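Local coordinates for tRNA (uracil(54)-C(5))-methyltransferase (Pyrococcus abyssi, PDB 2JJQ), which catalyses the S-adenosyl-L-methionine-dependent methylation of uridine 54 of tRNA at C5, giving 5-methyluridine, at residues 284-290 with 420-424; 294-298 with 345-351. All blocks are in the same frame, centred on the assembly; numbering follows the deposited sequence.

Overall arrangement
Both contacts belong to the class I-like methyltransferase domain and reach the same mixed beta-sheet. Contact 1 packs the end of helix 275-288 on strand 419-424; contact 2 joins the next strand, 293-297, to the loop between strands 339-343 and 356-359, so it is nested within the chain loop that contact 1 closes. Their centres lie about 17 Å apart, and they meet where Val289 CB is 4.0 Å from Ile294 CD1. Contact 2 holds S-adenosyl-L-homocysteine directly, through Tyr298 and Asp346. Contact 1 stands further back: the side chain of Val285 is about 9 Å from the ligand, whereas the side chain of Val421 is about 5 Å from that of Glu419, the predicted proton acceptor.

Contact 1. Residues 284-290 with 420-424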
ATOM      1  N   LYS A 284      11.624 -12.807   2.468  1.00 12.98           N
ATOM      2  CA  LYS A 284      11.092 -13.539   3.637  1.00 15.08           C
ATOM      3  C   LYS A 284      10.204 -14.655   3.179  1.00 14.85           C
ATOM      4  O   LYS A 284      10.313 -15.747   3.705  1.00 14.52           O
ATOM      5  CB  LYS A 284      10.293 -12.645   4.601  1.00 16.25           C
ATOM      6  CG  LYS A 284       9.847 -13.388   5.899  1.00 15.50           C
ATOM      7  CD  LYS A 284      11.151 -13.496   6.806  1.00 19.30           C
ATOM      8  CE  LYS A 284      11.027 -14.286   8.041  1.00 28.31           C
ATOM      9  NZ  LYS A 284      12.443 -14.399   8.604  1.00 27.34           N
ATOM     10  N   VAL A 285       9.291 -14.369   2.242  1.00 13.50           N
ATOM     11  CA  VAL A 285       8.454 -15.424   1.670  1.00 14.66           C
ATOM     12  C   VAL A 285       9.296 -16.548   1.086  1.00 14.94           C
ATOM     13  O   VAL A 285       9.007 -17.733   1.355  1.00 15.55           O
ATOM     14  CB  VAL A 285       7.436 -14.885   0.660  1.00 14.64           C
ATOM     15  CG1 VAL A 285       6.687 -16.050  -0.064  1.00 13.58           C
ATOM     16  CG2 VAL A 285       6.439 -13.897   1.421  1.00 12.74           C
ATOM     17  N   SER A 286      10.353 -16.202   0.352  1.00 14.51           N
ATOM     18  CA  SER A 286      11.165 -17.247  -0.297  1.00 16.46           C
ATOM     19  C   SER A 286      11.854 -18.099   0.755  1.00 17.22           C
ATOM     20  O   SER A 286      12.211 -19.247   0.477  1.00 18.14           O
ATOM     21  CB  SER A 286      12.221 -16.688  -1.267  1.00 16.62           C
ATOM     22  OG  SER A 286      13.236 -16.023  -0.569  1.00 23.10           O
ATOM     23  N   GLU A 287      12.097 -17.522   1.925  1.00 16.42           N
ATOM     24  CA  GLU A 287      12.789 -18.235   3.001  1.00 17.51           C
ATOM     25  C   GLU A 287      11.875 -19.222   3.754  1.00 17.42           C
ATOM     26  O   GLU A 287      12.336 -20.258   4.272  1.00 17.76           O
ATOM     27  CB  GLU A 287      13.407 -17.229   3.967  1.00 20.22           C
ATOM     28  CG  GLU A 287      14.617 -16.613   3.306  1.00 26.25           C
ATOM     29  CD  GLU A 287      15.141 -15.365   3.984  1.00 34.94           C
ATOM     30  OE1 GLU A 287      14.612 -14.957   5.056  1.00 38.95           O
ATOM     31  OE2 GLU A 287      16.094 -14.786   3.403  1.00 39.21           O
ATOM     32  N   LEU A 288      10.596 -18.893   3.811  1.00 14.70           N
ATOM     33  CA  LEU A 288       9.619 -19.650   4.590  1.00 14.50           C
ATOM     34  C   LEU A 288       9.004 -20.809   3.834  1.00 15.73           C
ATOM     35  O   LEU A 288       8.577 -21.788   4.457  1.00 16.30           O
ATOM     36  CB  LEU A 288       8.493 -18.721   5.045  1.00 14.74           C
ATOM     37  CG  LEU A 288       8.968 -17.675   6.084  1.00 14.76           C
ATOM     38  CD1 LEU A 288       7.770 -16.801   6.481  1.00 14.12           C
ATOM     39  CD2 LEU A 288       9.633 -18.248   7.324  1.00 14.47           C
ATOM     40  N   VAL A 289       8.881 -20.697   2.513  1.00 14.94           N
ATOM     41  CA  VAL A 289       8.247 -21.801   1.769  1.00 14.81           C
ATOM     42  C   VAL A 289       9.119 -23.079   1.874  1.00 14.39           C
ATOM     43  O   VAL A 289      10.308 -23.003   2.140  1.00 15.69           O
ATOM     44  CB  VAL A 289       7.983 -21.448   0.297  1.00 13.80           C
ATOM     45  CG1 VAL A 289       7.172 -20.106   0.193  1.00 12.27           C
ATOM     46  CG2 VAL A 289       9.311 -21.226  -0.476  1.00 15.02           C
ATOM     47  N   GLU A 290       8.513 -24.221   1.604  1.00 15.84           N
ATOM     48  CA  GLU A 290       9.210 -25.512   1.609  1.00 16.65           C
ATOM     49  C   GLU A 290       8.832 -26.320   0.377  1.00 17.34           C
ATOM     50  O   GLU A 290       7.716 -26.249  -0.119  1.00 17.79           O
ATOM     51  CB  GLU A 290       8.893 -26.306   2.882  1.00 16.60           C
ATOM     52  CG  GLU A 290       9.504 -25.678   4.142  1.00 17.02           C
ATOM     53  CD  GLU A 290       9.310 -26.505   5.384  1.00 20.90           C
ATOM     54  OE1 GLU A 290       8.916 -27.680   5.283  1.00 24.13           O
ATOM     55  OE2 GLU A 290       9.554 -25.971   6.482  1.00 24.04           O
ATOM     56  N   LEU A 420       2.060  -8.624   8.005  1.00 16.73           N
ATOM     57  CA  LEU A 420       2.526  -9.815   8.740  1.00 17.02           C
ATOM     58  C   LEU A 420       2.868 -10.874   7.711  1.00 15.84           C
ATOM     59  O   LEU A 420       2.231 -10.937   6.647  1.00 15.40           O
ATOM     60  CB  LEU A 420       1.380 -10.380   9.558  1.00 18.01           C
ATOM     61  CG  LEU A 420       1.014  -9.742  10.858  1.00 22.42           C
ATOM     62  CD1 LEU A 420      -0.357 -10.418  11.207  1.00 23.29           C
ATOM     63  CD2 LEU A 420       2.105 -10.190  11.841  1.00 23.84           C
ATOM     64  N   VAL A 421       3.819 -11.761   8.039  1.00 13.97           N
ATOM     65  CA  VAL A 421       4.119 -12.887   7.153  1.00 13.13           C
ATOM     66  C   VAL A 421       4.221 -14.052   8.120  1.00 13.57           C
ATOM     67  O   VAL A 421       5.104 -14.073   8.999  1.00 14.39           O
ATOM     68  CB  VAL A 421       5.454 -12.710   6.346  1.00 13.69           C
ATOM     69  CG1 VAL A 421       5.685 -13.910   5.431  1.00 12.26           C
ATOM     70  CG2 VAL A 421       5.472 -11.382   5.554  1.00 14.51           C
ATOM     71  N   ALA A 422       3.309 -15.017   7.980  1.00 13.29           N
ATOM     72  CA  ALA A 422       3.305 -16.157   8.880  1.00 13.91           C
ATOM     73  C   ALA A 422       3.488 -17.479   8.138  1.00 14.07           C
ATOM     74  O   ALA A 422       2.859 -17.707   7.095  1.00 15.05           O
ATOM     75  CB  ALA A 422       1.999 -16.187   9.665  1.00 15.02           C
ATOM     76  N   LYS A 423       4.355 -18.332   8.679  1.00 14.25           N
ATOM     77  CA  LYS A 423       4.499 -19.681   8.189  1.00 13.64           C
ATOM     78  C   LYS A 423       3.686 -20.620   9.118  1.00 15.13           C
ATOM     79  O   LYS A 423       3.937 -20.663  10.337  1.00 14.71           O
ATOM     80  CB  LYS A 423       5.968 -20.075   8.240  1.00 15.18           C
ATOM     81  CG  LYS A 423       6.180 -21.492   7.786  1.00 14.29           C
ATOM     82  CD  LYS A 423       7.631 -21.814   7.871  1.00 17.68           C
ATOM     83  CE  LYS A 423       7.895 -23.153   7.206  1.00 20.27           C
ATOM     84  NZ  LYS A 423       9.335 -23.339   6.897  1.00 18.96           N
ATOM     85  N   LEU A 424       2.757 -21.346   8.533  1.00 14.78           N
ATOM     86  CA  LEU A 424       1.804 -22.212   9.252  1.00 17.04           C
ATOM     87  C   LEU A 424       2.101 -23.652   8.876  1.00 17.70           C
ATOM     88  O   LEU A 424       2.292 -23.947   7.664  1.00 16.58           O
ATOM     89  CB  LEU A 424       0.370 -21.918   8.801  1.00 17.32           C
ATOM     90  CG  LEU A 424      -0.030 -20.443   8.804  1.00 17.60           C
ATOM     91  CD1 LEU A 424      -1.491 -20.315   8.333  1.00 18.52           C
ATOM     92  CD2 LEU A 424       0.243 -19.868  10.198  1.00 16.77           C
TER
HETATM   93  O   HOH W   1      11.825 -21.734   6.690  1.00 31.38           O
HETATM   94  O   HOH W   2      11.443 -22.783   4.851  1.00 35.63           O
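Lys423 is extended from its first torsion outward (chi1 178°, with the chain staying anti along to NZ), which carries its ammonium group from strand 420-424 to the end of helix 284-288. There it meets Glu290, whose CG lies anti to its own carbonyl carbon (chi1 -69°) and whose carboxylate reaches back toward the lysine. This is helix-on-sheet packing of the class I methyltransferase fold: helix and strand run nearly parallel, 6° between directions, with axes 9.3 Å apart. The salt bridge joins Lys423 NZ to Glu290 OE2 at 2.7 Å; NZ comes from the anti side of the carboxylate, somewhat out of its plane, and the two side chains cross at about a right angle. A weak hydrogen bond runs from Lys423 NZ to Leu288 O, 3.0 Å away, in the last helical turn. Two waters also accept from NZ, and both donate to Glu287 O; one of them donates to Val289 O as well. The ammonium group thus ties together the carbonyls where the helix ends and Val289 leaves helical geometry, and its positive charge would be expected to suit this carbonyl-rich end.

Beneath the polar cluster the contact is apolar. Both methyls of Leu288 rest against the base of the lysine chain from one side, with CD2 reaching on along it to 4.1 Å from Lys423 CD. Leu288 CD1 also packs against Val421 CG1, at 3.7 Å. Lys284 CG touches Val421 CG1 too, while the amine leads away. Neighbouring strands extend this core: Leu288 touches Val383 of strand 381-386, and Val421 touches Leu409 of strand 403-409. On the helix side, Val285 CG2 lies 4.1 Å from Val421 CG1.

Contact 2. Residues 294-298 with 345-351; sequences ILDMY and SDREVSV. With SAH (S-adenosyl-L-homocysteine), chain B.
Tyr298 OH donates a 2.7 Å hydrogen bond to Asp346 OD2, which accepts with its anti lone pair, with ring and carboxylate planes 83° apart. In this Rossmann-like methyltransferase domain, the pair joins the end of strand 293-297 to the loop that receives the adenine of S-adenosyl-L-homocysteine. Asp346 N gives SAH N1 a nearly straight hydrogen bond of 3.0 Å (167°), and SAH N6 returns a weak, bent one to Asp346 OD1. At the other end of the ligand, its amino N donates to Tyr298 O. Tyr298 thus holds the ligand through its carbonyl O, Asp346 through its backbone N and, weakly, through OD1.

Behind them, Met297 is bent at chi2 (52°), which brings CE over the centre of one face of the Tyr298 ring, 4.1 Å above it, and to 3.6 Å from Asp346 CB. Its SD slides past Val349, and Leu295 carries the apolar seam on to Val351.

Further out, an ST turn shapes the loop, Ser345 OG accepting from Arg347 N. Asp346 OD2 also receives a weak hydrogen bond from His367 N. Within the same loop, Ser345 N donates to Glu348 OE2 at 2.8 Å.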
ATOM      1  N   ILE A 294       4.841 -24.713  -5.606  1.00 12.67           N
ATOM      2  CA  ILE A 294       4.308 -23.608  -4.810  1.00 12.32           C
ATOM      3  C   ILE A 294       3.060 -23.098  -5.463  1.00 13.16           C
ATOM      4  O   ILE A 294       3.052 -22.936  -6.692  1.00 12.60           O
ATOM      5  CB  ILE A 294       5.302 -22.417  -4.782  1.00 13.51           C
ATOM      6  CG1 ILE A 294       6.732 -22.856  -4.388  1.00 13.83           C
ATOM      7  CG2 ILE A 294       4.845 -21.281  -3.830  1.00 16.07           C
ATOM      8  CD1 ILE A 294       6.835 -23.506  -2.989  1.00 18.09           C
ATOM      9  N   LEU A 295       2.020 -22.850  -4.668  1.00 12.25           N
ATOM     10  CA  LEU A 295       0.860 -22.065  -5.168  1.00 13.49           C
ATOM     11  C   LEU A 295       0.926 -20.638  -4.621  1.00 13.11           C
ATOM     12  O   LEU A 295       1.014 -20.462  -3.407  1.00 13.53           O
ATOM     13  CB  LEU A 295      -0.467 -22.678  -4.729  1.00 14.29           C
ATOM     14  CG  LEU A 295      -1.752 -21.874  -4.945  1.00 13.74           C
ATOM     15  CD1 LEU A 295      -1.975 -21.663  -6.424  1.00 15.56           C
ATOM     16  CD2 LEU A 295      -2.879 -22.733  -4.374  1.00 15.25           C
ATOM     17  N   ASP A 296       0.889 -19.646  -5.518  1.00 13.07           N
ATOM     18  CA  ASP A 296       0.863 -18.229  -5.166  1.00 12.04           C
ATOM     19  C   ASP A 296      -0.626 -17.809  -5.320  1.00 13.13           C
ATOM     20  O   ASP A 296      -1.056 -17.325  -6.400  1.00 13.01           O
ATOM     21  CB  ASP A 296       1.804 -17.417  -6.084  1.00 12.56           C
ATOM     22  CG  ASP A 296       1.900 -15.912  -5.697  1.00 14.61           C
ATOM     23  OD1 ASP A 296       1.453 -15.568  -4.559  1.00 18.70           O
ATOM     24  OD2 ASP A 296       2.462 -15.110  -6.521  1.00 21.24           O
ATOM     25  N   MET A 297      -1.393 -17.974  -4.237  1.00 12.88           N
ATOM     26  CA  MET A 297      -2.830 -17.687  -4.237  1.00 13.66           C
ATOM     27  C   MET A 297      -3.056 -16.195  -3.910  1.00 13.66           C
ATOM     28  O   MET A 297      -2.417 -15.660  -3.002  1.00 15.13           O
ATOM     29  CB  MET A 297      -3.564 -18.642  -3.271  1.00 14.57           C
ATOM     30  CG  MET A 297      -5.130 -18.460  -3.311  1.00 16.38           C
ATOM     31  SD  MET A 297      -5.748 -18.564  -5.007  1.00 19.21           S
ATOM     32  CE  MET A 297      -7.331 -17.730  -4.883  1.00 21.17           C
ATOM     33  N   TYR A 298      -4.001 -15.568  -4.613  1.00 12.91           N
ATOM     34  CA  TYR A 298      -4.179 -14.113  -4.595  1.00 13.20           C
ATOM     35  C   TYR A 298      -2.854 -13.474  -5.064  1.00 12.81           C
ATOM     36  O   TYR A 298      -2.344 -12.567  -4.443  1.00 13.30           O
ATOM     37  CB  TYR A 298      -4.515 -13.615  -3.205  1.00 13.21           C
ATOM     38  CG  TYR A 298      -5.648 -14.363  -2.494  1.00 12.46           C
ATOM     39  CD1 TYR A 298      -6.980 -14.069  -2.773  1.00 14.85           C
ATOM     40  CD2 TYR A 298      -5.368 -15.305  -1.491  1.00 13.03           C
ATOM     41  CE1 TYR A 298      -8.009 -14.738  -2.121  1.00 13.94           C
ATOM     42  CE2 TYR A 298      -6.383 -15.930  -0.809  1.00 14.26           C
ATOM     43  CZ  TYR A 298      -7.694 -15.643  -1.133  1.00 15.78           C
ATOM     44  OH  TYR A 298      -8.680 -16.276  -0.428  1.00 17.33           O
ATOM     45  N   SER A 345     -11.200 -17.716  -8.818  1.00 18.60           N
ATOM     46  CA  SER A 345     -11.687 -17.234  -7.553  1.00 19.24           C
ATOM     47  C   SER A 345     -11.245 -18.163  -6.422  1.00 19.59           C
ATOM     48  O   SER A 345     -11.170 -19.390  -6.616  1.00 20.68           O
ATOM     49  CB  SER A 345     -13.228 -17.260  -7.595  1.00 20.32           C
ATOM     50  OG  SER A 345     -13.777 -16.985  -6.325  1.00 22.98           O
ATOM     51  N   ASP A 346     -10.979 -17.598  -5.240  1.00 18.43           N
ATOM     52  CA  ASP A 346     -10.730 -18.404  -4.075  1.00 19.96           C
ATOM     53  C   ASP A 346     -11.898 -19.390  -3.774  1.00 21.01           C
ATOM     54  O   ASP A 346     -11.707 -20.378  -3.138  1.00 20.20           O
ATOM     55  CB  ASP A 346     -10.344 -17.533  -2.842  1.00 20.34           C
ATOM     56  CG  ASP A 346     -11.438 -16.536  -2.405  1.00 20.50           C
ATOM     57  OD1 ASP A 346     -12.518 -16.426  -3.039  1.00 20.40           O
ATOM     58  OD2 ASP A 346     -11.212 -15.846  -1.377  1.00 19.91           O
ATOM     59  N   ARG A 347     -13.101 -19.095  -4.252  1.00 23.75           N
ATOM     60  CA  ARG A 347     -14.242 -19.996  -4.015  1.00 26.59           C
ATOM     61  C   ARG A 347     -14.016 -21.347  -4.720  1.00 27.20           C
ATOM     62  O   ARG A 347     -14.581 -22.371  -4.309  1.00 28.53           O
ATOM     63  CB  ARG A 347     -15.540 -19.350  -4.503  1.00 27.27           C
ATOM     64  CG  ARG A 347     -15.780 -17.915  -4.018  1.00 32.83           C
ATOM     65  CD  ARG A 347     -16.996 -17.260  -4.738  1.00 40.93           C
ATOM     66  NE  ARG A 347     -17.935 -18.304  -5.136  1.00 45.39           N
ATOM     67  CZ  ARG A 347     -19.256 -18.215  -5.016  1.00 51.29           C
ATOM     68  NH1 ARG A 347     -19.812 -17.110  -4.513  1.00 51.97           N
ATOM     69  NH2 ARG A 347     -20.027 -19.234  -5.404  1.00 51.81           N
ATOM     70  N   GLU A 348     -13.190 -21.360  -5.762  1.00 27.21           N
ATOM     71  CA  GLU A 348     -13.045 -22.534  -6.635  1.00 28.54           C
ATOM     72  C   GLU A 348     -11.649 -23.140  -6.763  1.00 27.56           C
ATOM     73  O   GLU A 348     -11.519 -24.300  -7.203  1.00 28.94           O
ATOM     74  CB  GLU A 348     -13.536 -22.199  -8.053  1.00 29.52           C
ATOM     75  CG  GLU A 348     -12.582 -21.286  -8.854  1.00 36.20           C
ATOM     76  CD  GLU A 348     -13.314 -20.469  -9.962  1.00 43.25           C
ATOM     77  OE1 GLU A 348     -14.362 -20.986 -10.456  1.00 45.12           O
ATOM     78  OE2 GLU A 348     -12.851 -19.335 -10.325  1.00 39.16           O
ATOM     79  N   VAL A 349     -10.600 -22.383  -6.426  1.00 24.85           N
ATOM     80  CA  VAL A 349      -9.219 -22.843  -6.666  1.00 24.30           C
ATOM     81  C   VAL A 349      -8.916 -24.136  -5.943  1.00 23.23           C
ATOM     82  O   VAL A 349      -9.249 -24.302  -4.773  1.00 23.24           O
ATOM     83  CB  VAL A 349      -8.161 -21.773  -6.250  1.00 23.30           C
ATOM     84  CG1 VAL A 349      -8.224 -21.529  -4.755  1.00 25.04           C
ATOM     85  CG2 VAL A 349      -6.725 -22.210  -6.635  1.00 24.50           C
ATOM     86  N   SER A 350      -8.270 -25.056  -6.648  1.00 23.53           N
ATOM     87  CA  SER A 350      -7.760 -26.283  -6.034  1.00 22.90           C
ATOM     88  C   SER A 350      -6.397 -26.056  -5.392  1.00 22.98           C
ATOM     89  O   SER A 350      -5.519 -25.400  -5.970  1.00 22.45           O
ATOM     90  CB  SER A 350      -7.655 -27.405  -7.078  1.00 23.25           C
ATOM     91  OG  SER A 350      -6.878 -28.453  -6.567  1.00 23.74           O
ATOM     92  N   VAL A 351      -6.214 -26.632  -4.219  1.00 21.62           N
ATOM     93  CA  VAL A 351      -4.943 -26.577  -3.517  1.00 21.10           C
ATOM     94  C   VAL A 351      -4.295 -27.939  -3.491  1.00 20.36           C
ATOM     95  O   VAL A 351      -3.342 -28.173  -2.780  1.00 20.63           O
ATOM     96  CB  VAL A 351      -5.156 -26.014  -2.086  1.00 20.65           C
ATOM     97  CG1 VAL A 351      -5.474 -24.541  -2.184  1.00 20.54           C
ATOM     98  CG2 VAL A 351      -6.322 -26.679  -1.389  1.00 23.37           C
TER
HETATM   99  N   SAH B1406       0.202 -10.965  -3.559  1.00 21.75           N
HETATM  100  CA  SAH B1406      -0.283  -9.769  -4.324  1.00 23.85           C
HETATM  101  CB  SAH B1406      -1.251  -8.936  -3.486  1.00 22.33           C
HETATM  102  CG  SAH B1406      -2.540  -9.663  -3.172  1.00 22.54           C
HETATM  103  SD  SAH B1406      -3.783  -8.405  -2.832  1.00 23.82           S
HETATM  104  C   SAH B1406       0.913  -8.902  -4.638  1.00 25.26           C
HETATM  105  O   SAH B1406       0.866  -7.935  -5.415  1.00 26.29           O
HETATM  106  OXT SAH B1406       1.972  -9.148  -4.078  1.00 26.66           O
HETATM  107  C5' SAH B1406      -5.189  -9.486  -2.740  1.00 19.92           C
HETATM  108  C4' SAH B1406      -5.518 -10.049  -4.134  1.00 18.67           C
HETATM  109  O4' SAH B1406      -6.760 -10.800  -4.130  1.00 18.29           O
HETATM  110  C3' SAH B1406      -5.699  -8.988  -5.219  1.00 19.19           C
HETATM  111  O3' SAH B1406      -4.695  -9.191  -6.233  1.00 18.55           O
HETATM  112  C2' SAH B1406      -7.142  -9.210  -5.737  1.00 18.26           C
HETATM  113  O2' SAH B1406      -7.329  -9.040  -7.146  1.00 15.10           O
HETATM  114  C1' SAH B1406      -7.412 -10.648  -5.405  1.00 17.31           C
HETATM  115  N9  SAH B1406      -8.769 -11.035  -5.034  1.00 19.79           N
HETATM  116  C8  SAH B1406      -9.686 -10.315  -4.345  1.00 18.96           C
HETATM  117  N7  SAH B1406     -10.771 -11.099  -4.106  1.00 20.01           N
HETATM  118  C5  SAH B1406     -10.530 -12.321  -4.608  1.00 20.24           C
HETATM  119  C6  SAH B1406     -11.243 -13.613  -4.689  1.00 21.71           C
HETATM  120  N6  SAH B1406     -12.484 -13.685  -4.148  1.00 23.21           N
HETATM  121  N1  SAH B1406     -10.600 -14.651  -5.319  1.00 20.51           N
HETATM  122  C2  SAH B1406      -9.364 -14.536  -5.850  1.00 22.22           C
HETATM  123  N3  SAH B1406      -8.682 -13.382  -5.816  1.00 16.59           N
HETATM  124  C4  SAH B1406      -9.202 -12.287  -5.213  1.00 20.62           C